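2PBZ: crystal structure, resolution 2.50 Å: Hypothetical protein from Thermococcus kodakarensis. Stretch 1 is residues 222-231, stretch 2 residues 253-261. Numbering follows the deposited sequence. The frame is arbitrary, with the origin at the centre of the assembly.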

# COMPACT_ATOMS: atom_id res chain seq x y z
N SER A 222 -6.40 17.54 1.77
CA SER A 222 -6.27 18.93 2.21
C SER A 222 -4.82 19.40 2.34
O SER A 222 -4.57 20.60 2.49
CB SER A 222 -6.98 19.14 3.56
OG SER A 222 -6.22 18.57 4.63
N LEU A 223 -3.87 18.47 2.28
CA LEU A 223 -2.44 18.79 2.43
C LEU A 223 -1.69 18.95 1.11
O LEU A 223 -0.61 19.53 1.07
CB LEU A 223 -1.75 17.69 3.22
CG LEU A 223 -2.27 17.32 4.60
CD1 LEU A 223 -1.64 16.01 5.02
CD2 LEU A 223 -1.97 18.42 5.60
N LEU A 224 -2.25 18.40 0.04
CA LEU A 224 -1.61 18.45 -1.26
C LEU A 224 -1.34 19.84 -1.82
O LEU A 224 -0.25 20.10 -2.32
CB LEU A 224 -2.42 17.65 -2.28
CG LEU A 224 -2.49 16.16 -2.00
CD1 LEU A 224 -3.31 15.49 -3.08
CD2 LEU A 224 -1.09 15.59 -1.92
N PRO A 225 -2.33 20.75 -1.75
CA PRO A 225 -2.13 22.11 -2.27
C PRO A 225 -0.86 22.76 -1.72
O PRO A 225 -0.07 23.35 -2.45
CB PRO A 225 -3.39 22.83 -1.80
CG PRO A 225 -4.42 21.76 -1.86
CD PRO A 225 -3.70 20.58 -1.24
N GLN A 226 -0.66 22.61 -0.42
CA GLN A 226 0.49 23.18 0.26
C GLN A 226 1.80 22.63 -0.31
O GLN A 226 2.77 23.36 -0.50
CB GLN A 226 0.38 22.83 1.75
CG GLN A 226 0.50 24.00 2.67
CD GLN A 226 1.93 24.45 2.83
OE1 GLN A 226 2.40 25.36 2.14
NE2 GLN A 226 2.65 23.80 3.75
N LEU A 227 1.81 21.33 -0.58
CA LEU A 227 3.00 20.68 -1.11
C LEU A 227 3.28 21.16 -2.53
O LEU A 227 4.42 21.36 -2.92
CB LEU A 227 2.83 19.16 -1.07
CG LEU A 227 2.82 18.57 0.34
CD1 LEU A 227 2.47 17.10 0.28
CD2 LEU A 227 4.18 18.76 1.02
N TYR A 228 2.20 21.34 -3.29
CA TYR A 228 2.30 21.80 -4.66
C TYR A 228 2.95 23.17 -4.68
O TYR A 228 3.81 23.43 -5.52
CB TYR A 228 0.91 21.89 -5.27
CG TYR A 228 0.90 22.45 -6.66
CD1 TYR A 228 1.50 21.75 -7.71
CD2 TYR A 228 0.29 23.66 -6.93
CE1 TYR A 228 1.47 22.25 -9.01
CE2 TYR A 228 0.26 24.17 -8.22
CZ TYR A 228 0.85 23.46 -9.26
OH TYR A 228 0.78 23.95 -10.54
N ASP A 229 2.53 24.03 -3.75
CA ASP A 229 3.07 25.37 -3.63
C ASP A 229 4.56 25.30 -3.36
O ASP A 229 5.34 26.01 -4.00
CB ASP A 229 2.39 26.13 -2.50
CG ASP A 229 0.92 26.39 -2.77
OD1 ASP A 229 0.56 26.62 -3.95
OD2 ASP A 229 0.12 26.37 -1.81
N TYR A 230 4.96 24.46 -2.42
CA TYR A 230 6.37 24.31 -2.09
C TYR A 230 7.11 23.81 -3.32
O TYR A 230 8.22 24.25 -3.60
CB TYR A 230 6.56 23.30 -0.96
CG TYR A 230 6.17 23.80 0.40
CD1 TYR A 230 5.83 22.90 1.41
CD2 TYR A 230 6.14 25.16 0.69
CE1 TYR A 230 5.46 23.36 2.68
CE2 TYR A 230 5.77 25.63 1.96
CZ TYR A 230 5.43 24.72 2.94
OH TYR A 230 5.06 25.15 4.19
N GLY A 231 6.48 22.89 -4.05
CA GLY A 231 7.09 22.34 -5.25
C GLY A 231 7.32 23.39 -6.33
O GLY A 231 8.40 23.47 -6.92
N HIS A 253 11.50 15.86 0.88
CA HIS A 253 11.30 14.97 2.02
C HIS A 253 10.81 15.77 3.23
O HIS A 253 11.38 16.80 3.58
CB HIS A 253 12.62 14.23 2.32
CG HIS A 253 13.13 13.43 1.16
ND1 HIS A 253 14.35 12.79 1.18
CD2 HIS A 253 12.58 13.16 -0.04
CE1 HIS A 253 14.53 12.16 0.03
NE2 HIS A 253 13.47 12.37 -0.73
N PHE A 254 9.76 15.28 3.87
CA PHE A 254 9.20 16.00 5.01
C PHE A 254 8.94 15.19 6.24
O PHE A 254 8.81 13.97 6.20
CB PHE A 254 7.86 16.65 4.65
CG PHE A 254 7.96 17.77 3.68
CD1 PHE A 254 7.73 17.55 2.32
CD2 PHE A 254 8.23 19.06 4.12
CE1 PHE A 254 7.76 18.62 1.41
CE2 PHE A 254 8.26 20.13 3.23
CZ PHE A 254 8.02 19.91 1.88
N ALA A 255 8.80 15.91 7.34
CA ALA A 255 8.48 15.33 8.63
C ALA A 255 7.16 16.02 8.95
O ALA A 255 7.12 17.25 9.04
CB ALA A 255 9.54 15.72 9.65
N TYR A 256 6.08 15.26 9.07
CA TYR A 256 4.81 15.90 9.38
C TYR A 256 4.55 15.90 10.89
O TYR A 256 4.29 14.87 11.50
CB TYR A 256 3.66 15.23 8.63
CG TYR A 256 2.42 16.07 8.64
CD1 TYR A 256 2.42 17.35 8.08
CD2 TYR A 256 1.25 15.63 9.24
CE1 TYR A 256 1.29 18.16 8.13
CE2 TYR A 256 0.11 16.44 9.30
CZ TYR A 256 0.14 17.71 8.73
OH TYR A 256 -0.98 18.52 8.79
N ASP A 257 4.65 17.10 11.46
CA ASP A 257 4.47 17.39 12.89
C ASP A 257 3.00 17.67 13.01
O ASP A 257 2.35 17.41 14.00
CB ASP A 257 5.21 18.70 13.23
CG ASP A 257 6.12 18.59 14.43
OD1 ASP A 257 6.69 19.64 14.81
OD2 ASP A 257 6.28 17.48 14.97
N GLY A 258 2.51 18.25 11.92
CA GLY A 258 1.15 18.69 11.79
C GLY A 258 1.41 20.05 11.19
O GLY A 258 0.51 20.88 11.11
N SER A 259 2.66 20.26 10.77
CA SER A 259 3.07 21.54 10.19
C SER A 259 4.24 21.52 9.20
O SER A 259 4.90 22.56 9.03
CB SER A 259 3.42 22.54 11.29
OG SER A 259 4.68 22.21 11.85
N PHE A 260 4.53 20.37 8.59
CA PHE A 260 5.62 20.27 7.59
C PHE A 260 6.96 20.98 7.81
O PHE A 260 7.03 22.21 7.87
CB PHE A 260 5.12 20.70 6.20
CG PHE A 260 4.27 19.67 5.51
CD1 PHE A 260 3.14 20.04 4.78
CD2 PHE A 260 4.60 18.31 5.59
CE1 PHE A 260 2.35 19.08 4.16
CE2 PHE A 260 3.80 17.34 4.97
CZ PHE A 260 2.68 17.73 4.25
N LYS A 261 8.01 20.19 7.88
CA LYS A 261 9.38 20.67 8.04
C LYS A 261 10.16 19.84 7.02
O LYS A 261 10.07 18.61 7.03
CB LYS A 261 9.92 20.35 9.44
CG LYS A 261 8.99 20.67 10.60
CD LYS A 261 9.04 22.13 11.00
CE LYS A 261 8.24 22.37 12.26
NZ LYS A 261 8.27 23.80 12.66
O HOH W 1 5.51 23.90 6.54

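The contact between the strand-and-turn segment 253-261 and segment 222-231, largely helical, is mainly apolar, burying 332 Å² in total, with no direct hydrogen bond across it. F254 is the first residue to reach across. Its CA-to-CB bond points toward the other stretch, and its ring lies near two side chains one turn apart: CE1 is 3.6 Å from L227 CD2, and CZ is 3.7 Å from Y230 CD1. The Y230 and F254 rings meet rim to rim, their centroids 6.0 Å apart. A255 faces elsewhere, but its backbone pairs with K261, through A255 N to K261 O (3.0 Å) and K261 N to A255 O (3.3 Å), closing the turn between them. Y256 extends to L223, placing Y256 OH 3.3 Å from L223 CD2. At G258, phi is positive, and a CB would jam against the preceding carbonyl oxygen, so glycine suits the turn. F260 has the most surface covered by the other stretch. Its flat ring offers a face to L227 CD2, 3.9 Å from the centroid in a CH-pi contact, and an edge to Q226, whose NE2 is 3.9 Å from F260 CD1. Y230 suits both surroundings: its ring packs on F254, while its OH accepts from Q226 NE2 (2.8 Å). The O of water 1 lies 2.6 Å from F260 O, to which the water donates, and 2.7 Å from Y230 OH, also hydrogen-bonded.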